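PDB 5SWC: carbonic anhydrase from Synechocystis sp., which catalyses the zinc-dependent, reversible hydration of carbon dioxide and supplies CO2 to RuBisCO inside the carboxysome. Local coordinates for residues 53-58 with 67-72; 63-68 with 78-83; 172-177 with 200-205. All blocks are in the same frame, centred on the assembly; numbering follows the deposited sequence.

Interaction 1. Residues 53-58 with 67-72. With ZN (zinc ion), chain G.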
loop_
_atom_site.group_PDB
_atom_site.type_symbol
_atom_site.label_atom_id
_atom_site.label_comp_id
_atom_site.label_asym_id
_atom_site.label_seq_id
_atom_site.Cartn_x
_atom_site.Cartn_y
_atom_site.Cartn_z
ATOM N N ILE A 53 30.172 -4.753 10.060
ATOM C CA ILE A 53 29.261 -3.823 10.734
ATOM C C ILE A 53 28.288 -3.188 9.762
ATOM O O ILE A 53 28.681 -2.745 8.671
ATOM C CB ILE A 53 30.042 -2.724 11.475
ATOM C CG1 ILE A 53 30.999 -3.386 12.478
ATOM C CG2 ILE A 53 29.076 -1.702 12.124
ATOM C CD1 ILE A 53 31.824 -2.487 13.234
ATOM N N LEU A 54 26.982 -3.172 10.113
ATOM C CA LEU A 54 25.957 -2.421 9.424
ATOM C C LEU A 54 25.748 -1.118 10.187
ATOM O O LEU A 54 25.434 -1.127 11.386
ATOM C CB LEU A 54 24.640 -3.193 9.380
ATOM C CG LEU A 54 23.398 -2.393 8.958
ATOM C CD1 LEU A 54 23.503 -1.788 7.577
ATOM C CD2 LEU A 54 22.113 -3.273 9.047
ATOM N N PHE A 55 26.067 -0.012 9.528
ATOM C CA PHE A 55 26.044 1.312 10.172
ATOM C C PHE A 55 24.949 2.122 9.529
ATOM O O PHE A 55 24.975 2.392 8.340
ATOM C CB PHE A 55 27.432 1.999 9.997
ATOM C CG PHE A 55 27.727 3.072 10.974
ATOM C CD1 PHE A 55 27.275 4.363 10.769
ATOM C CD2 PHE A 55 28.498 2.803 12.072
ATOM C CE1 PHE A 55 27.561 5.352 11.701
ATOM C CE2 PHE A 55 28.783 3.806 13.008
ATOM C CZ PHE A 55 28.298 5.067 12.783
ATOM N N ILE A 56 23.947 2.500 10.316
ATOM C CA ILE A 56 22.786 3.250 9.858
ATOM C C ILE A 56 22.934 4.648 10.384
ATOM O O ILE A 56 23.049 4.832 11.616
ATOM C CB ILE A 56 21.482 2.612 10.392
ATOM C CG1 ILE A 56 21.333 1.195 9.896
ATOM C CG2 ILE A 56 20.278 3.485 10.060
ATOM C CD1 ILE A 56 20.470 0.290 10.764
ATOM N N CYS A 57 22.969 5.653 9.522
ATOM C CA CYS A 57 23.147 7.000 10.005
ATOM C C CYS A 57 22.429 8.014 9.143
ATOM O O CYS A 57 21.791 7.661 8.149
ATOM C CB CYS A 57 24.638 7.299 10.126
ATOM S SG CYS A 57 25.545 7.522 8.618
ATOM N N CYS A 58 22.475 9.267 9.525
ATOM C CA CYS A 58 21.765 10.283 8.783
ATOM C C CYS A 58 22.477 10.694 7.528
ATOM O O CYS A 58 23.706 10.672 7.440
ATOM C CB CYS A 58 21.524 11.496 9.697
ATOM S SG CYS A 58 20.369 12.760 9.034
ATOM N N LEU A 67 34.929 8.310 8.766
ATOM C CA LEU A 67 35.815 9.272 9.423
ATOM C C LEU A 67 35.691 9.165 10.928
ATOM O O LEU A 67 36.710 9.086 11.627
ATOM C CB LEU A 67 35.460 10.680 8.968
ATOM C CG LEU A 67 36.203 11.826 9.703
ATOM C CD1 LEU A 67 37.657 11.849 9.387
ATOM C CD2 LEU A 67 35.521 13.145 9.387
ATOM N N ILE A 68 34.469 9.162 11.451
ATOM C CA ILE A 68 34.318 9.216 12.899
ATOM C C ILE A 68 34.782 7.933 13.567
ATOM O O ILE A 68 35.152 7.964 14.738
ATOM C CB ILE A 68 32.894 9.614 13.346
ATOM C CG1 ILE A 68 31.890 8.542 13.010
ATOM C CG2 ILE A 68 32.487 10.935 12.702
ATOM C CD1 ILE A 68 30.490 8.916 13.489
ATOM N N THR A 69 34.812 6.821 12.838
ATOM C CA THR A 69 35.323 5.562 13.388
ATOM C C THR A 69 36.700 5.159 12.857
ATOM O O THR A 69 37.216 4.098 13.215
ATOM C CB THR A 69 34.378 4.396 13.080
ATOM O OG1 THR A 69 34.227 4.217 11.659
ATOM C CG2 THR A 69 33.019 4.644 13.746
ATOM N N GLN A 70 37.312 6.035 12.059
ATOM C CA GLN A 70 38.615 5.733 11.428
ATOM C C GLN A 70 38.648 4.314 10.827
ATOM O O GLN A 70 39.582 3.536 11.017
ATOM C CB GLN A 70 39.775 5.980 12.414
ATOM C CG GLN A 70 39.909 7.441 12.798
ATOM C CD GLN A 70 40.409 8.272 11.656
ATOM O OE1 GLN A 70 41.595 8.190 11.319
ATOM N NE2 GLN A 70 39.538 9.080 11.058
ATOM N N SER A 71 37.577 4.038 10.085
ATOM C CA SER A 71 37.408 2.753 9.444
ATOM C C SER A 71 38.116 2.712 8.118
ATOM O O SER A 71 38.328 3.741 7.483
ATOM C CB SER A 71 35.954 2.426 9.223
ATOM O OG SER A 71 35.318 2.071 10.426
ATOM N N GLU A 72 38.512 1.506 7.736
ATOM C CA GLU A 72 39.068 1.241 6.433
ATOM C C GLU A 72 37.926 0.956 5.442
ATOM O O GLU A 72 36.884 0.463 5.806
ATOM C CB GLU A 72 39.999 0.023 6.524
ATOM C CG GLU A 72 40.742 -0.288 5.252
ATOM C CD GLU A 72 41.600 0.864 4.804
ATOM O OE1 GLU A 72 41.101 1.693 3.986
ATOM O OE2 GLU A 72 42.766 0.917 5.297
HETATM ZN ZN ZN G . 20.217 14.276 10.740
HETATM O O HOH W 1 20.249 16.196 9.926
#
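F55 meets I68 and T69 where strand 53-58 faces helix 65-69, the first strand and the helix of a beta-alpha-beta unit that strand 76-81 completes. The contact is small, with 75 Å² buried in all, and what crosses it is apolar. With CG anti to the backbone N (chi1 -159°), the F55 ring is carried off the strand toward the end of the helix, and its far rim does the touching. The methyl T69 CG2 comes within 4.4 Å of F55 CE2, while I68 CD1 stands 4.5 Å from F55 CZ in the given one of its two conformers. Both methyls approach the ring obliquely. The same ring also packs on P65, and L23 of a second subunit rests against I53 and T69.

Hydrogen bonding serves the helix end itself. Q70 leaves the helix with positive phi, forming a Schellman motif, and its N bonds back to L67 O at 3.1 Å. That carbonyl is gripped a second time by the side chain: Q70 NE2 reaches L67 O at 2.9 Å along a nearly straight bond (169°), on a lone pair, and the acceptor lies almost in the plane of the Q70 side-chain amide (6° out of it). Just beyond, S71 OG lies 2.7 Å from T69 OG1, which is hydrogen-bonded to P65 O.

Metal coordination occupies the C-terminal end of strand 53-58. The zinc ion is held by C58, H117, C120 and a water at 2.1 Å, and C58 SG sits 2.3 Å from the zinc ion.

Interaction 2. Residues 63-68 with 78-83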
loop_
_atom_site.group_PDB
_atom_site.type_symbol
_atom_site.label_atom_id
_atom_site.label_comp_id
_atom_site.label_asym_id
_atom_site.label_seq_id
_atom_site.Cartn_x
_atom_site.Cartn_y
_atom_site.Cartn_z
ATOM N N VAL A 63 27.967 14.329 8.955
ATOM C CA VAL A 63 28.236 12.995 9.468
ATOM C C VAL A 63 29.000 12.177 8.440
ATOM O O VAL A 63 28.600 12.077 7.264
ATOM C CB VAL A 63 26.891 12.278 9.798
ATOM C CG1 VAL A 63 27.169 10.858 10.287
ATOM C CG2 VAL A 63 26.081 13.070 10.793
ATOM N N ASP A 64 30.132 11.602 8.843
ATOM C CA ASP A 64 30.916 10.728 7.962
ATOM C C ASP A 64 31.289 9.484 8.790
ATOM O O ASP A 64 32.198 9.551 9.616
ATOM C CB ASP A 64 32.135 11.448 7.426
ATOM C CG ASP A 64 33.010 10.539 6.501
ATOM O OD1 ASP A 64 32.891 9.300 6.594
ATOM O OD2 ASP A 64 33.829 11.096 5.736
ATOM N N PRO A 65 30.592 8.363 8.617
ATOM C CA PRO A 65 30.790 7.230 9.516
ATOM C C PRO A 65 32.189 6.665 9.441
ATOM O O PRO A 65 32.743 6.235 10.462
ATOM C CB PRO A 65 29.773 6.184 9.045
ATOM C CG PRO A 65 29.065 6.790 7.979
ATOM C CD PRO A 65 29.481 8.146 7.678
ATOM N N ASN A 66 32.792 6.616 8.259
ATOM C CA ASN A 66 34.138 6.111 8.178
ATOM C C ASN A 66 35.162 7.012 8.842
ATOM O O ASN A 66 36.128 6.547 9.437
ATOM C CB ASN A 66 34.507 5.817 6.729
ATOM C CG ASN A 66 33.763 4.588 6.191
ATOM O OD1 ASN A 66 34.116 3.458 6.511
ATOM N ND2 ASN A 66 32.766 4.813 5.347
ATOM N N LEU A 67 34.929 8.310 8.766
ATOM C CA LEU A 67 35.815 9.272 9.423
ATOM C C LEU A 67 35.691 9.165 10.928
ATOM O O LEU A 67 36.710 9.086 11.627
ATOM C CB LEU A 67 35.460 10.680 8.968
ATOM C CG LEU A 67 36.203 11.826 9.703
ATOM C CD1 LEU A 67 37.657 11.849 9.387
ATOM C CD2 LEU A 67 35.521 13.145 9.387
ATOM N N ILE A 68 34.469 9.162 11.451
ATOM C CA ILE A 68 34.318 9.216 12.899
ATOM C C ILE A 68 34.782 7.933 13.567
ATOM O O ILE A 68 35.152 7.964 14.738
ATOM C CB ILE A 68 32.894 9.614 13.346
ATOM C CG1 ILE A 68 31.890 8.542 13.010
ATOM C CG2 ILE A 68 32.487 10.935 12.702
ATOM C CD1 ILE A 68 30.490 8.916 13.489
ATOM N N VAL A 78 26.767 0.668 4.830
ATOM C CA VAL A 78 26.167 1.889 5.364
ATOM C C VAL A 78 24.796 2.172 4.739
ATOM O O VAL A 78 24.657 2.184 3.504
ATOM C CB VAL A 78 27.077 3.096 5.149
ATOM C CG1 VAL A 78 26.430 4.340 5.677
ATOM C CG2 VAL A 78 28.434 2.872 5.829
ATOM N N ILE A 79 23.795 2.429 5.567
ATOM C CA ILE A 79 22.498 2.944 5.172
ATOM C C ILE A 79 22.422 4.386 5.598
ATOM O O ILE A 79 22.705 4.671 6.765
ATOM C CB ILE A 79 21.375 2.140 5.851
ATOM C CG1 ILE A 79 21.347 0.693 5.326
ATOM C CG2 ILE A 79 20.041 2.841 5.723
ATOM C CD1 ILE A 79 20.408 -0.225 6.083
ATOM N N ARG A 80 22.059 5.304 4.699
ATOM C CA ARG A 80 21.856 6.689 5.095
ATOM C C ARG A 80 20.587 7.254 4.554
ATOM O O ARG A 80 20.310 7.145 3.356
ATOM C CB ARG A 80 23.012 7.588 4.598
ATOM C CG ARG A 80 24.351 7.143 5.147
ATOM C CD ARG A 80 25.530 8.025 4.807
ATOM N NE ARG A 80 25.418 9.313 5.469
ATOM C CZ ARG A 80 26.336 10.278 5.402
ATOM N NH1 ARG A 80 27.480 10.108 4.756
ATOM N NH2 ARG A 80 26.070 11.440 5.982
ATOM N N ASN A 81 19.795 7.837 5.445
ATOM C CA ASN A 81 18.552 8.524 5.118
ATOM C C ASN A 81 18.368 9.697 6.054
ATOM O O ASN A 81 19.192 9.880 6.982
ATOM C CB ASN A 81 17.359 7.553 5.127
ATOM C CG ASN A 81 17.138 6.930 6.461
ATOM O OD1 ASN A 81 17.266 7.563 7.481
ATOM N ND2 ASN A 81 16.790 5.672 6.459
ATOM N N ALA A 82 17.329 10.504 5.847
ATOM C CA ALA A 82 17.142 11.700 6.682
ATOM C C ALA A 82 16.553 11.259 8.006
ATOM O O ALA A 82 15.417 10.816 8.124
ATOM C CB ALA A 82 16.246 12.705 5.983
ATOM N N GLY A 83 17.340 11.384 9.063
ATOM C CA GLY A 83 16.907 10.993 10.389
ATOM C C GLY A 83 17.320 9.620 10.874
ATOM O O GLY A 83 16.963 9.229 11.994
#
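R80 reaches from strand 76-81 toward V63 and P65, and the flat end of its side chain gives the contact its shape. P65 comes from the opposite direction and sets CD over one face of the guanidinium, 4.0 Å from R80 NH1. V63 meets the same group near NH2: its CB is also 4.0 Å from R80 NH2, and V63 O approaches NH2 to 2.9 Å, oblique to the guanidinium plane. A bend at chi3 (68°) in an otherwise extended chain turns the guanidinium into this position. R80 NH2 is hydrogen-bonded to C58 O, which places the arginine between the carbonyl of zinc ligand C58 and the packing surface of P65. Two residues earlier on the strand, V78 CG1 meets P65 CG at 4.3 Å, and proline thus spans two strand residues whose side chains share one face of the sheet.

These are the helix and second strand of a beta-alpha-beta unit. D64 is the N-cap of helix 65-69: L67 N donates to D64 OD1 at 3.1 Å, well above the carboxylate plane. D64 OD1 is also 5.8 Å from R80 NH1, and this opposite charge may help to stabilise the buried guanidinium without a direct salt bridge.

V63 turns CG2 toward the metal centre, about 6 Å from the zinc at the nearest atom. Backbone hydrogen bonds from V78 and R80 join the edge strand to a second subunit, and V78 O accepts from S59 OG of that subunit.

Interaction 3. Residues 172-177 with 200-205. With FMT (formic acid), chain L.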
loop_
_atom_site.group_PDB
_atom_site.type_symbol
_atom_site.label_atom_id
_atom_site.label_comp_id
_atom_site.label_asym_id
_atom_site.label_seq_id
_atom_site.Cartn_x
_atom_site.Cartn_y
_atom_site.Cartn_z
ATOM N N GLU A 172 15.831 9.726 21.704
ATOM C CA GLU A 172 14.648 8.863 21.671
ATOM C C GLU A 172 14.415 8.292 20.267
ATOM O O GLU A 172 13.936 7.158 20.115
ATOM C CB GLU A 172 13.444 9.620 22.231
ATOM C CG GLU A 172 13.498 9.870 23.727
ATOM C CD GLU A 172 13.430 8.601 24.581
ATOM O OE1 GLU A 172 13.078 7.499 24.096
ATOM O OE2 GLU A 172 13.691 8.772 25.809
ATOM N N ASN A 173 14.791 9.029 19.230
ATOM C CA ASN A 173 14.635 8.518 17.878
ATOM C C ASN A 173 15.485 7.273 17.667
ATOM O O ASN A 173 15.016 6.329 17.014
ATOM C CB ASN A 173 14.987 9.635 16.863
ATOM C CG ASN A 173 14.837 9.201 15.448
ATOM O OD1 ASN A 173 13.729 8.905 14.981
ATOM N ND2 ASN A 173 15.952 9.238 14.703
ATOM N N ILE A 174 16.693 7.256 18.176
ATOM C CA ILE A 174 17.570 6.082 18.092
ATOM C C ILE A 174 16.876 4.895 18.771
ATOM O O ILE A 174 16.831 3.789 18.189
ATOM C CB ILE A 174 18.942 6.384 18.699
ATOM C CG1 ILE A 174 19.677 7.410 17.828
ATOM C CG2 ILE A 174 19.756 5.117 18.888
ATOM C CD1 ILE A 174 20.741 8.123 18.575
ATOM N N LEU A 175 16.314 5.096 19.949
ATOM C CA LEU A 175 15.673 4.016 20.708
ATOM C C LEU A 175 14.469 3.462 19.933
ATOM O O LEU A 175 14.250 2.259 19.886
ATOM C CB LEU A 175 15.303 4.497 22.099
ATOM C CG LEU A 175 16.504 5.014 22.908
ATOM C CD1 LEU A 175 16.101 5.264 24.315
ATOM C CD2 LEU A 175 17.637 4.039 22.830
ATOM N N THR A 176 13.698 4.319 19.297
ATOM C CA THR A 176 12.589 3.871 18.469
ATOM C C THR A 176 13.079 2.980 17.327
ATOM O O THR A 176 12.477 1.950 17.051
ATOM C CB THR A 176 11.819 5.066 17.913
ATOM O OG1 THR A 176 11.255 5.776 19.028
ATOM C CG2 THR A 176 10.737 4.683 16.959
ATOM N N GLN A 177 14.147 3.386 16.655
ATOM C CA GLN A 177 14.610 2.577 15.543
ATOM C C GLN A 177 15.107 1.211 16.003
ATOM O O GLN A 177 14.949 0.245 15.260
ATOM C CB GLN A 177 15.723 3.294 14.782
ATOM C CG GLN A 177 15.441 4.694 14.344
ATOM C CD GLN A 177 14.047 4.893 13.910
ATOM O OE1 GLN A 177 13.509 4.165 13.064
ATOM N NE2 GLN A 177 13.408 5.888 14.487
ATOM N N GLY A 200 23.088 1.648 19.752
ATOM C CA GLY A 200 22.509 2.950 19.486
ATOM C C GLY A 200 23.495 4.021 19.889
ATOM O O GLY A 200 23.912 4.055 21.044
ATOM N N TRP A 201 23.939 4.804 18.912
ATOM C CA TRP A 201 24.990 5.810 19.108
ATOM C C TRP A 201 24.473 7.186 18.795
ATOM O O TRP A 201 23.797 7.381 17.797
ATOM C CB TRP A 201 26.153 5.478 18.195
ATOM C CG TRP A 201 27.049 4.383 18.672
ATOM C CD1 TRP A 201 26.842 3.518 19.728
ATOM C CD2 TRP A 201 28.363 4.105 18.168
ATOM N NE1 TRP A 201 27.953 2.711 19.894
ATOM C CE2 TRP A 201 28.877 3.038 18.959
ATOM C CE3 TRP A 201 29.123 4.638 17.142
ATOM C CZ2 TRP A 201 30.152 2.521 18.753
ATOM C CZ3 TRP A 201 30.415 4.111 16.937
ATOM C CH2 TRP A 201 30.895 3.060 17.741
ATOM N N ILE A 202 24.827 8.160 19.605
ATOM C CA ILE A 202 24.563 9.575 19.320
ATOM C C ILE A 202 25.912 10.240 19.047
ATOM O O ILE A 202 26.798 10.285 19.920
ATOM C CB ILE A 202 23.920 10.304 20.493
ATOM C CG1 ILE A 202 22.621 9.663 20.958
ATOM C CG2 ILE A 202 23.704 11.785 20.145
ATOM C CD1 ILE A 202 22.148 10.179 22.325
ATOM N N TYR A 203 26.069 10.777 17.825
ATOM C CA TYR A 203 27.287 11.523 17.465
ATOM C C TYR A 203 27.058 13.003 17.751
ATOM O O TYR A 203 26.193 13.652 17.171
ATOM C CB TYR A 203 27.617 11.268 15.992
ATOM C CG TYR A 203 28.662 12.183 15.394
ATOM C CD1 TYR A 203 29.870 12.422 16.032
ATOM C CD2 TYR A 203 28.466 12.759 14.163
ATOM C CE1 TYR A 203 30.827 13.254 15.471
ATOM C CE2 TYR A 203 29.402 13.605 13.593
ATOM C CZ TYR A 203 30.581 13.837 14.255
ATOM O OH TYR A 203 31.541 14.648 13.696
ATOM N N ARG A 204 27.838 13.533 18.691
ATOM C CA ARG A 204 27.783 14.945 19.090
ATOM C C ARG A 204 28.819 15.698 18.275
ATOM O O ARG A 204 30.038 15.598 18.518
ATOM C CB ARG A 204 28.016 15.080 20.596
ATOM C CG ARG A 204 27.007 14.305 21.340
ATOM C CD ARG A 204 27.118 14.463 22.819
ATOM N NE ARG A 204 26.624 15.770 23.224
ATOM C CZ ARG A 204 27.186 16.524 24.158
ATOM N NH1 ARG A 204 28.271 16.082 24.795
ATOM N NH2 ARG A 204 26.644 17.704 24.488
ATOM N N ILE A 205 28.339 16.455 17.302
ATOM C CA ILE A 205 29.204 17.055 16.277
ATOM C C ILE A 205 30.186 18.062 16.878
ATOM O O ILE A 205 31.394 17.959 16.667
ATOM C CB ILE A 205 28.343 17.737 15.213
ATOM C CG1 ILE A 205 27.487 16.721 14.430
ATOM C CG2 ILE A 205 29.240 18.528 14.233
ATOM C CD1 ILE A 205 26.454 17.369 13.587
HETATM C C FMT L . 28.547 0.171 22.462
HETATM O O1 FMT L . 29.262 1.135 22.815
HETATM O O2 FMT L . 27.509 0.380 21.783
#
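Helix 162-181 packs on strand 197-204 of the central mixed sheet, and on the helix side I174 carries the contact. The two short segments run nearly antiparallel, at 154°, with their axes 8.4 Å apart at closest. I174 splits its branches between neighbouring strand residues. CG2, anti to the backbone N, lies on the bare backbone of G200, 3.6 Å from its CA; a beta carbon on G200 would run into that methyl. The other branch extends CD1 along the strand to W201 O at 3.2 Å and I202 CG1 at 3.4 Å, the latter tighter than usual van der Waals contact. Cutting I174 back to an alanine would probably open a gap over G200 and leave I202 CG1 without its apolar partner on the helix.

W201 points its side chain away from the helix, where it packs on M20 of a second subunit. Its NE1 donates to O2 of a formic acid molecule, probably from the crystallisation liquor, at 3.0 Å, and the ligand sits at the indole edge. The whole is helix-on-sheet packing within the alpha/beta fold of a beta-class carbonic anhydrase.

Overall arrangement
All three contacts are buried, and all are anchored on the one mixed sheet. Interactions 1 and 2 share helix 65-69 and treat two adjacent strands differently: apolar methyl-on-ring packing over 53-58, but a buried arginine under proline at strand 76-81, outermost within this chain and bonded to a second subunit. Interaction 3 is aliphatic and lies across the sheet, where I174 and W201 occupy different faces; W201 and Y203 face the side of the sheet that carries helix 65-69, W201 packing on F55 and T69, Y203 on I68 and V63. A polar tie also joins interactions 2 and 3, G83 O accepting from N173 ND2. Only interaction 1 contains a zinc ligand.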